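PDB 5HMQ: 3-dehydroshikimate dehydratase from Pseudomonas putida, which converts 3-dehydroshikimate to protocatechuate and water with a divalent metal cation, in the catabolism of quinate and shikimate. Local coordinates for residues V31-N36 with T60-F65; I443-L448 with R496-I501; V521-F526 with R597-I602. All blocks are in the same frame, centred on the assembly; numbering follows the deposited sequence.

Interaction 1. Residues V31-N36 with T60-F65; sequences VEIFEN and TLFQPF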
loop_
_atom_site.group_PDB
_atom_site.type_symbol
_atom_site.label_atom_id
_atom_site.label_comp_id
_atom_site.label_asym_id
_atom_site.label_seq_id
_atom_site.Cartn_x
_atom_site.Cartn_y
_atom_site.Cartn_z
ATOM N N VAL C 31 15.200 16.713 11.504
ATOM C CA VAL C 31 15.236 15.378 10.919
ATOM C C VAL C 31 16.395 14.608 11.534
ATOM O O VAL C 31 17.484 15.156 11.735
ATOM C CB VAL C 31 15.354 15.441 9.379
ATOM C CG1 VAL C 31 16.507 16.343 8.963
ATOM C CG2 VAL C 31 15.534 14.053 8.801
ATOM N N GLU C 32 16.155 13.336 11.849
ATOM C CA GLU C 32 17.231 12.413 12.183
ATOM C C GLU C 32 17.721 11.772 10.892
ATOM O O GLU C 32 16.931 11.174 10.153
ATOM C CB GLU C 32 16.782 11.331 13.166
ATOM C CG GLU C 32 15.690 11.714 14.147
ATOM C CD GLU C 32 15.277 10.537 15.029
ATOM O OE1 GLU C 32 16.026 9.536 15.080
ATOM O OE2 GLU C 32 14.205 10.606 15.665
ATOM N N ILE C 33 19.013 11.915 10.608
ATOM C CA ILE C 33 19.608 11.294 9.431
ATOM C C ILE C 33 19.973 9.858 9.788
ATOM O O ILE C 33 20.881 9.615 10.586
ATOM C CB ILE C 33 20.828 12.075 8.931
ATOM C CG1 ILE C 33 20.394 13.432 8.377
ATOM C CG2 ILE C 33 21.560 11.284 7.862
ATOM C CD1 ILE C 33 19.619 13.343 7.079
ATOM N N PHE C 34 19.251 8.904 9.209
ATOM C CA PHE C 34 19.585 7.494 9.345
ATOM C C PHE C 34 20.765 7.189 8.433
ATOM O O PHE C 34 20.736 7.525 7.246
ATOM C CB PHE C 34 18.368 6.637 8.986
ATOM C CG PHE C 34 18.490 5.189 9.378
ATOM C CD1 PHE C 34 18.487 4.812 10.710
ATOM C CD2 PHE C 34 18.569 4.200 8.407
ATOM C CE1 PHE C 34 18.585 3.479 11.071
ATOM C CE2 PHE C 34 18.666 2.864 8.760
ATOM C CZ PHE C 34 18.673 2.503 10.094
ATOM N N GLU C 35 21.817 6.586 8.994
ATOM C CA GLU C 35 23.074 6.460 8.258
ATOM C C GLU C 35 22.895 5.685 6.959
ATOM O O GLU C 35 23.523 6.011 5.944
ATOM C CB GLU C 35 24.139 5.785 9.122
ATOM C CG GLU C 35 25.482 5.684 8.413
ATOM C CD GLU C 35 26.590 5.172 9.303
ATOM O OE1 GLU C 35 26.288 4.450 10.275
ATOM O OE2 GLU C 35 27.766 5.489 9.023
ATOM N N ASN C 36 22.052 4.648 6.969
ATOM C CA ASN C 36 21.849 3.854 5.760
ATOM C C ASN C 36 21.293 4.700 4.622
ATOM O O ASN C 36 21.563 4.417 3.450
ATOM C CB ASN C 36 20.925 2.671 6.049
ATOM C CG ASN C 36 21.073 1.552 5.031
ATOM O OD1 ASN C 36 22.185 1.186 4.650
ATOM N ND2 ASN C 36 19.948 1.008 4.580
ATOM N N THR C 60 18.840 17.211 13.497
ATOM C CA THR C 60 18.845 17.170 14.953
ATOM C C THR C 60 19.550 15.947 15.529
ATOM O O THR C 60 19.813 15.921 16.737
ATOM C CB THR C 60 17.408 17.215 15.485
ATOM O OG1 THR C 60 16.691 16.064 15.022
ATOM C CG2 THR C 60 16.696 18.467 14.997
ATOM N N LEU C 61 19.867 14.947 14.707
ATOM C CA LEU C 61 20.489 13.730 15.210
ATOM C C LEU C 61 21.043 12.916 14.051
ATOM O O LEU C 61 20.440 12.868 12.977
ATOM C CB LEU C 61 19.488 12.885 16.014
ATOM C CG LEU C 61 19.954 11.505 16.475
ATOM C CD1 LEU C 61 21.038 11.611 17.533
ATOM C CD2 LEU C 61 18.782 10.681 16.983
ATOM N N PHE C 62 22.186 12.277 14.284
ATOM C CA PHE C 62 22.741 11.277 13.386
ATOM C C PHE C 62 22.707 9.932 14.099
ATOM O O PHE C 62 23.084 9.839 15.271
ATOM C CB PHE C 62 24.173 11.632 12.975
ATOM C CG PHE C 62 24.850 10.568 12.155
ATOM C CD1 PHE C 62 24.562 10.427 10.809
ATOM C CD2 PHE C 62 25.764 9.703 12.734
ATOM C CE1 PHE C 62 25.179 9.451 10.050
ATOM C CE2 PHE C 62 26.384 8.722 11.982
ATOM C CZ PHE C 62 26.090 8.597 10.637
ATOM N N GLN C 63 22.252 8.897 13.398
ATOM C CA GLN C 63 22.052 7.590 14.021
ATOM C C GLN C 63 22.019 6.477 12.973
ATOM O O GLN C 63 21.720 6.732 11.806
ATOM C CB GLN C 63 20.757 7.591 14.844
ATOM C CG GLN C 63 19.488 7.793 14.026
ATOM C CD GLN C 63 18.493 6.658 14.193
ATOM O OE1 GLN C 63 18.873 5.490 14.252
ATOM N NE2 GLN C 63 17.212 7.000 14.276
ATOM N N PRO C 64 22.335 5.234 13.381
ATOM C CA PRO C 64 22.761 4.833 14.724
ATOM C C PRO C 64 24.244 4.487 14.818
ATOM O O PRO C 64 24.915 4.337 13.797
ATOM C CB PRO C 64 21.908 3.596 14.981
ATOM C CG PRO C 64 21.839 2.941 13.618
ATOM C CD PRO C 64 21.958 4.056 12.578
ATOM N N PHE C 65 24.742 4.366 16.047
ATOM C CA PHE C 65 26.099 3.906 16.326
ATOM C C PHE C 65 25.990 2.702 17.252
ATOM O O PHE C 65 25.625 2.845 18.424
ATOM C CB PHE C 65 26.942 5.020 16.944
ATOM C CG PHE C 65 28.411 4.710 16.999
ATOM C CD1 PHE C 65 28.935 3.945 18.029
ATOM C CD2 PHE C 65 29.265 5.165 16.010
ATOM C CE1 PHE C 65 30.286 3.657 18.081
ATOM C CE2 PHE C 65 30.617 4.877 16.054
ATOM C CZ PHE C 65 31.128 4.121 17.092
HETATM O O HOH W 1 27.577 4.550 12.742
#
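Gln63 CG sits between its backbone N and carbonyl carbon (chi1 64°), and the chain then bends at chi2, which carries the amide off the strand into the barrel, beside the Glu32 carboxylate. Glu32 CG lies beside its own N, and the rest of the chain runs extended to the carboxylate. Gln63 NE2 donates to Glu32 OE1 at 2.9 Å, nearly along the C-O axis of that oxygen. The two flat groups are 33° apart. Gln63 NE2 also donates to Glu241 and Gln193 NE2 to Glu32 OE1, both partners being catalytic metal ligands, while Ser239 OG is hydrogen-bonded to Glu32 OE2. Glu32 and Gln63 thus form a second shell that probably positions the ligands. Gln63 OE1 stands at the edge of the Phe34 ring, 3.6 Å from Phe34 CD1. Phe34 CE1 also meets Pro64 CD, in the ring that follows the cis peptide. Glu35, with CG anti to N, crosses obliquely by the tip of Phe62, Glu35 CD lying 3.7 Å from Phe62 CZ. Glu35 OE2 forms a salt bridge with Lys86, and a water links Glu35 OE1 to Pro64 O. Backbone bonds join the strands in parallel, among them Ile33 N to Leu61 O. The last, Glu35 N to Gln63 O, is made from the first turn of helix 35-40. Strands 30-34 and 58-66 are the second and third strands of the eight-stranded xylose isomerase-like TIM barrel.

Interaction 2. Residues I443-L448 with R496-I501; sequences IDHMAL and RLPLNI. With MG (magnesium ion), chain L.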
loop_
_atom_site.group_PDB
_atom_site.type_symbol
_atom_site.label_atom_id
_atom_site.label_comp_id
_atom_site.label_asym_id
_atom_site.label_seq_id
_atom_site.Cartn_x
_atom_site.Cartn_y
_atom_site.Cartn_z
ATOM N N ILE C 443 -29.169 5.209 13.427
ATOM C CA ILE C 443 -27.950 4.519 13.027
ATOM C C ILE C 443 -27.136 4.221 14.279
ATOM O O ILE C 443 -26.701 5.136 14.988
ATOM C CB ILE C 443 -27.151 5.355 12.020
ATOM C CG1 ILE C 443 -27.948 5.510 10.722
ATOM C CG2 ILE C 443 -25.789 4.731 11.767
ATOM C CD1 ILE C 443 -27.399 6.565 9.787
ATOM N N ASP C 444 -26.930 2.936 14.558
ATOM C CA ASP C 444 -26.184 2.537 15.741
ATOM C C ASP C 444 -24.683 2.511 15.481
ATOM O O ASP C 444 -23.902 3.008 16.298
ATOM C CB ASP C 444 -26.658 1.168 16.228
ATOM C CG ASP C 444 -25.839 0.656 17.392
ATOM O OD1 ASP C 444 -26.163 0.997 18.548
ATOM O OD2 ASP C 444 -24.866 -0.089 17.149
ATOM N N HIS C 445 -24.266 1.934 14.357
ATOM C CA HIS C 445 -22.859 1.944 13.990
ATOM C C HIS C 445 -22.740 1.738 12.490
ATOM O O HIS C 445 -23.672 1.269 11.828
ATOM C CB HIS C 445 -22.056 0.880 14.753
ATOM C CG HIS C 445 -22.499 -0.527 14.496
ATOM N ND1 HIS C 445 -23.361 -1.201 15.333
ATOM C CD2 HIS C 445 -22.179 -1.396 13.507
ATOM C CE1 HIS C 445 -23.560 -2.421 14.868
ATOM N NE2 HIS C 445 -22.856 -2.564 13.760
HETATM N N MSE C 446 -21.580 2.106 11.962
HETATM C CA MSE C 446 -21.304 1.955 10.546
HETATM C C MSE C 446 -19.857 1.526 10.348
HETATM O O MSE C 446 -18.928 2.198 10.801
HETATM C CB MSE C 446 -21.594 3.254 9.798
HETATM C CG MSE C 446 -21.470 3.133 8.292
HETATM SE SE MSE C 446 -22.145 4.697 7.343
HETATM C CE MSE C 446 -20.937 6.046 8.081
ATOM N N ALA C 447 -19.676 0.392 9.679
ATOM C CA ALA C 447 -18.362 -0.205 9.493
ATOM C C ALA C 447 -17.769 0.206 8.154
ATOM O O ALA C 447 -18.484 0.318 7.153
ATOM C CB ALA C 447 -18.436 -1.731 9.580
ATOM N N LEU C 448 -16.458 0.433 8.144
ATOM C CA LEU C 448 -15.727 0.717 6.921
ATOM C C LEU C 448 -14.785 -0.437 6.605
ATOM O O LEU C 448 -14.186 -1.027 7.510
ATOM C CB LEU C 448 -14.924 2.016 7.048
ATOM C CG LEU C 448 -15.657 3.282 7.486
ATOM C CD1 LEU C 448 -14.695 4.475 7.472
ATOM C CD2 LEU C 448 -16.915 3.543 6.651
ATOM N N ARG C 496 -20.178 5.406 16.127
ATOM C CA ARG C 496 -19.376 4.194 16.260
ATOM C C ARG C 496 -18.970 3.742 14.870
ATOM O O ARG C 496 -19.808 3.659 13.967
ATOM C CB ARG C 496 -20.123 3.071 16.993
ATOM C CG ARG C 496 -20.653 3.443 18.366
ATOM C CD ARG C 496 -21.190 2.216 19.095
ATOM N NE ARG C 496 -20.147 1.269 19.478
ATOM C CZ ARG C 496 -20.331 0.257 20.317
ATOM N NH1 ARG C 496 -21.517 0.064 20.865
ATOM N NH2 ARG C 496 -19.326 -0.557 20.616
ATOM N N LEU C 497 -17.688 3.431 14.708
ATOM C CA LEU C 497 -17.090 3.222 13.391
ATOM C C LEU C 497 -16.136 2.041 13.449
ATOM O O LEU C 497 -14.920 2.209 13.605
ATOM C CB LEU C 497 -16.374 4.492 12.922
ATOM C CG LEU C 497 -16.065 4.668 11.438
ATOM C CD1 LEU C 497 -17.284 5.201 10.705
ATOM C CD2 LEU C 497 -14.885 5.609 11.279
ATOM N N PRO C 498 -16.657 0.819 13.347
ATOM C CA PRO C 498 -15.771 -0.336 13.187
ATOM C C PRO C 498 -15.069 -0.289 11.841
ATOM O O PRO C 498 -15.570 0.287 10.872
ATOM C CB PRO C 498 -16.715 -1.539 13.297
ATOM C CG PRO C 498 -18.073 -0.998 13.042
ATOM C CD PRO C 498 -18.068 0.427 13.492
ATOM N N LEU C 499 -13.881 -0.885 11.796
ATOM C CA LEU C 499 -13.000 -0.768 10.643
ATOM C C LEU C 499 -12.469 -2.144 10.278
ATOM O O LEU C 499 -11.803 -2.792 11.094
ATOM C CB LEU C 499 -11.856 0.209 10.934
ATOM C CG LEU C 499 -12.309 1.614 11.339
ATOM C CD1 LEU C 499 -11.201 2.370 12.045
ATOM C CD2 LEU C 499 -12.806 2.393 10.134
ATOM N N ASN C 500 -12.753 -2.574 9.054
ATOM C CA ASN C 500 -12.311 -3.852 8.524
ATOM C C ASN C 500 -11.280 -3.629 7.425
ATOM O O ASN C 500 -11.099 -2.519 6.917
ATOM C CB ASN C 500 -13.496 -4.663 7.985
ATOM C CG ASN C 500 -14.536 -4.963 9.048
ATOM O OD1 ASN C 500 -14.486 -6.003 9.708
ATOM N ND2 ASN C 500 -15.486 -4.054 9.221
ATOM N N ILE C 501 -10.596 -4.709 7.067
ATOM C CA ILE C 501 -9.544 -4.684 6.059
ATOM C C ILE C 501 -10.127 -5.163 4.737
ATOM O O ILE C 501 -10.654 -6.278 4.647
ATOM C CB ILE C 501 -8.342 -5.541 6.481
ATOM C CG1 ILE C 501 -7.730 -4.986 7.768
ATOM C CG2 ILE C 501 -7.309 -5.591 5.367
ATOM C CD1 ILE C 501 -6.580 -5.806 8.308
HETATM MG MG MG L . -22.342 -4.532 12.956
HETATM O O HOH W 2 -24.136 2.125 20.560
HETATM O O HOH W 3 -20.079 -4.281 13.623
HETATM O O HOH W 4 -22.902 -5.382 14.760
HETATM O O HOH W 5 -21.731 -6.426 12.385
#
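His445 NE2 binds the magnesium at 2.2 Å. Three waters complete the sphere with His523 and Glu601. His445 CG stands between the backbone N and carbonyl carbon (chi1 61°), which lifts the imidazole off the strand toward the metal. His445 ND1 donates to Asp444 OD2 at 2.6 Å. The carboxylate oxygen accepts in the plane of the ring, through its anti lone pair. This bond helps to fix the ring rotation and would make NE2 a better electron donor. Asp444 OD2 is shared with Arg605 in a salt bridge. Beside the imidazole, His445 CB meets Arg496 CB at 3.7 Å, and Tyr612 meets the ring edge-to-face. The Arg496 guanidinium forms a salt bridge with Asp471. The histidine sits on strand 440-450 of a vicinal oxygen chelate (VOC) domain, a fold whose mixed sheet carries the metal ligands. Strand 496-501 runs parallel to it. Arg496 O accepts from Met446 N, and Pro498 O from Leu448 N. Asn500 N closes the ladder on Leu448 O at 2.6 Å, with the donor nearly along the C=O axis. Pro498 CG packs against Ala447 CB at 3.6 Å. On the side away from the metal, Leu448 lies alongside Leu499, with Leu448 CB 3.8 Å from Leu499 CD2. Leu448 CD1 also reaches Leu497 CD2. Trp458, Tyr462 and Leu455 of helix 455-465 pack on Leu448, Leu497 and Leu499 respectively.

Interaction 3. Residues V521-F526 with R597-I602; sequences VHHIAF and RFFFEI. With MG (magnesium ion), chain L.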
loop_
_atom_site.group_PDB
_atom_site.type_symbol
_atom_site.label_atom_id
_atom_site.label_comp_id
_atom_site.label_asym_id
_atom_site.label_seq_id
_atom_site.Cartn_x
_atom_site.Cartn_y
_atom_site.Cartn_z
ATOM N N VAL C 521 -18.039 1.580 2.420
ATOM C CA VAL C 521 -18.897 1.160 3.520
ATOM C C VAL C 521 -18.962 -0.356 3.582
ATOM O O VAL C 521 -19.265 -1.030 2.590
ATOM C CB VAL C 521 -20.298 1.766 3.368
ATOM C CG1 VAL C 521 -21.295 1.026 4.256
ATOM C CG2 VAL C 521 -20.268 3.225 3.740
ATOM N N HIS C 522 -18.662 -0.903 4.760
ATOM C CA HIS C 522 -18.793 -2.337 4.966
ATOM C C HIS C 522 -20.245 -2.702 5.249
ATOM O O HIS C 522 -20.819 -3.560 4.569
ATOM C CB HIS C 522 -17.876 -2.790 6.103
ATOM C CG HIS C 522 -17.823 -4.275 6.282
ATOM N ND1 HIS C 522 -18.504 -4.931 7.285
ATOM C CD2 HIS C 522 -17.167 -5.233 5.585
ATOM C CE1 HIS C 522 -18.270 -6.228 7.199
ATOM N NE2 HIS C 522 -17.462 -6.438 6.175
ATOM N N HIS C 523 -20.856 -2.054 6.242
ATOM C CA HIS C 523 -22.277 -2.230 6.505
ATOM C C HIS C 523 -22.773 -1.093 7.384
ATOM O O HIS C 523 -21.995 -0.416 8.061
ATOM C CB HIS C 523 -22.574 -3.585 7.162
ATOM C CG HIS C 523 -22.123 -3.691 8.586
ATOM N ND1 HIS C 523 -20.872 -4.150 8.939
ATOM C CD2 HIS C 523 -22.766 -3.425 9.748
ATOM C CE1 HIS C 523 -20.760 -4.148 10.255
ATOM N NE2 HIS C 523 -21.896 -3.712 10.770
ATOM N N ILE C 524 -24.089 -0.895 7.359
ATOM C CA ILE C 524 -24.767 0.120 8.156
ATOM C C ILE C 524 -25.772 -0.589 9.051
ATOM O O ILE C 524 -26.548 -1.428 8.577
ATOM C CB ILE C 524 -25.460 1.172 7.269
ATOM C CG1 ILE C 524 -24.450 1.800 6.306
ATOM C CG2 ILE C 524 -26.122 2.241 8.122
ATOM C CD1 ILE C 524 -25.072 2.342 5.040
ATOM N N ALA C 525 -25.757 -0.258 10.338
ATOM C CA ALA C 525 -26.561 -0.952 11.333
ATOM C C ALA C 525 -27.592 -0.005 11.929
ATOM O O ALA C 525 -27.242 1.070 12.428
ATOM C CB ALA C 525 -25.678 -1.532 12.438
ATOM N N PHE C 526 -28.857 -0.411 11.874
ATOM C CA PHE C 526 -29.956 0.319 12.486
ATOM C C PHE C 526 -30.481 -0.461 13.685
ATOM O O PHE C 526 -30.504 -1.696 13.672
ATOM C CB PHE C 526 -31.089 0.552 11.484
ATOM C CG PHE C 526 -30.624 1.039 10.140
ATOM C CD1 PHE C 526 -30.133 2.325 9.981
ATOM C CD2 PHE C 526 -30.698 0.214 9.028
ATOM C CE1 PHE C 526 -29.713 2.775 8.745
ATOM C CE2 PHE C 526 -30.282 0.659 7.787
ATOM C CZ PHE C 526 -29.789 1.940 7.645
ATOM N N ARG C 597 -21.573 -4.833 -2.524
ATOM C CA ARG C 597 -20.855 -3.840 -1.733
ATOM C C ARG C 597 -21.277 -3.916 -0.274
ATOM O O ARG C 597 -21.018 -4.912 0.410
ATOM C CB ARG C 597 -21.100 -2.427 -2.267
ATOM C CG ARG C 597 -21.362 -2.361 -3.748
ATOM C CD ARG C 597 -20.283 -1.592 -4.474
ATOM N NE ARG C 597 -20.488 -1.647 -5.917
ATOM C CZ ARG C 597 -19.654 -1.131 -6.813
ATOM N NH1 ARG C 597 -18.550 -0.515 -6.415
ATOM N NH2 ARG C 597 -19.924 -1.233 -8.107
ATOM N N PHE C 598 -21.933 -2.864 0.204
ATOM C CA PHE C 598 -22.379 -2.806 1.585
ATOM C C PHE C 598 -23.663 -3.600 1.779
ATOM O O PHE C 598 -24.474 -3.755 0.860
ATOM C CB PHE C 598 -22.602 -1.352 2.005
ATOM C CG PHE C 598 -23.394 -0.547 1.010
ATOM C CD1 PHE C 598 -24.780 -0.557 1.028
ATOM C CD2 PHE C 598 -22.749 0.222 0.054
ATOM C CE1 PHE C 598 -25.507 0.183 0.112
ATOM C CE2 PHE C 598 -23.468 0.964 -0.865
ATOM C CZ PHE C 598 -24.849 0.944 -0.836
ATOM N N PHE C 599 -23.839 -4.109 2.993
ATOM C CA PHE C 599 -25.084 -4.723 3.420
ATOM C C PHE C 599 -25.622 -3.951 4.617
ATOM O O PHE C 599 -24.987 -3.024 5.122
ATOM C CB PHE C 599 -24.894 -6.212 3.761
ATOM C CG PHE C 599 -23.860 -6.475 4.823
ATOM C CD1 PHE C 599 -22.521 -6.610 4.490
ATOM C CD2 PHE C 599 -24.233 -6.630 6.150
ATOM C CE1 PHE C 599 -21.569 -6.864 5.462
ATOM C CE2 PHE C 599 -23.287 -6.891 7.126
ATOM C CZ PHE C 599 -21.954 -7.007 6.782
ATOM N N PHE C 600 -26.814 -4.329 5.064
ATOM C CA PHE C 600 -27.458 -3.655 6.178
ATOM C C PHE C 600 -27.629 -4.616 7.345
ATOM O O PHE C 600 -27.609 -5.839 7.183
ATOM C CB PHE C 600 -28.816 -3.073 5.770
ATOM C CG PHE C 600 -28.718 -1.977 4.751
ATOM C CD1 PHE C 600 -28.781 -2.264 3.400
ATOM C CD2 PHE C 600 -28.556 -0.660 5.145
ATOM C CE1 PHE C 600 -28.690 -1.256 2.458
ATOM C CE2 PHE C 600 -28.464 0.353 4.206
ATOM C CZ PHE C 600 -28.530 0.053 2.862
ATOM N N GLU C 601 -27.795 -4.038 8.532
ATOM C CA GLU C 601 -27.948 -4.794 9.762
ATOM C C GLU C 601 -29.024 -4.139 10.612
ATOM O O GLU C 601 -29.085 -2.910 10.710
ATOM C CB GLU C 601 -26.628 -4.864 10.544
ATOM C CG GLU C 601 -26.733 -5.569 11.888
ATOM C CD GLU C 601 -25.428 -5.556 12.660
ATOM O OE1 GLU C 601 -24.515 -4.796 12.272
ATOM O OE2 GLU C 601 -25.314 -6.302 13.658
ATOM N N ILE C 602 -29.881 -4.965 11.207
ATOM C CA ILE C 602 -30.897 -4.526 12.157
ATOM C C ILE C 602 -30.598 -5.183 13.494
ATOM O O ILE C 602 -30.438 -6.406 13.561
ATOM C CB ILE C 602 -32.318 -4.880 11.679
ATOM C CG1 ILE C 602 -32.606 -4.230 10.326
ATOM C CG2 ILE C 602 -33.349 -4.491 12.727
ATOM C CD1 ILE C 602 -33.864 -4.736 9.657
HETATM MG MG MG L . -22.342 -4.532 12.956
HETATM O O HOH W 6 -19.835 -5.157 2.721
HETATM O O HOH W 4 -22.902 -5.382 14.760
HETATM O O HOH W 3 -20.079 -4.281 13.623
HETATM O O HOH W 5 -21.731 -6.426 12.385
#
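Strands 521-526 and 599-602 run parallel, their axes 4.6 Å apart at an angle of 23°, with Ile524 O accepting from Glu601 N and Glu601 O from Phe526 N. The bond from Phe599 N to His522 O is weak. A water ties that same His522 O to Arg597 O. His522 and His523 both face Ala447 of strand 440-450 and form a classic beta bulge. On the metal side of the sheet, His523 CG stands between the backbone N and carbonyl carbon (chi1 72°), so the ring rises toward the magnesium. Its NE2 binds the ion at 2.4 Å. Glu601 is extended, with CG anti to N, and its OE1 binds at 2.3 Å. Glu601 OE2 accepts from a metal-bound water and is also hydrogen-bonded to His588 ND1. His523 ND1 donates to His522 ND1 at 3.0 Å, nearly in the planes of both rings, and this bond helps to set the rotation of the metal-binding imidazole. Phe599 joins His522 and His523 in an aromatic cluster. The CB of His523 lies over the centre of the Phe599 ring, 3.5 Å from its centroid, a CH-pi contact. The two rings are near parallel but slid apart. Phe599 also turns an edge to the face of His522, with the planes at 73°. On the other side of the sheet, Phe526 and Phe600 meet rim to rim, Phe526 CE2 lying 3.4 Å from Phe600 CD2. Ile524 CD1 touches Phe600 CE2 there, and Trp316 and Leu317 of helix 307-319 pack on Phe600. Since His523 donates from ND1, its NE2 can offer a lone pair to the metal. The carboxylate of Glu601 would offset part of the metal's charge and hold one of its waters.

Interaction 1 comes first along the chain, in the TIM barrel that carries dehydratase activity. It joins neighbouring strands 30-34 and 58-66. Interactions 2 and 3 follow in the C-terminal dioxygenase-like region. Their centres lie about 40 and 47 Å from that of interaction 1. Interactions 2 and 3 are only about 9 Å apart between centres. They share one mixed sheet, in which strand 440-450 pairs with 520-528. Together they supply His445, His523 and Glu601 to one magnesium. The barrel has its own catalytic metal site, next to interaction 1, so the chain holds two separate metal sites. The C-terminal domain shows no 4-hydroxyphenylpyruvate or protocatechuate dioxygenase activity but appears important for optimal dehydratase activity in vivo.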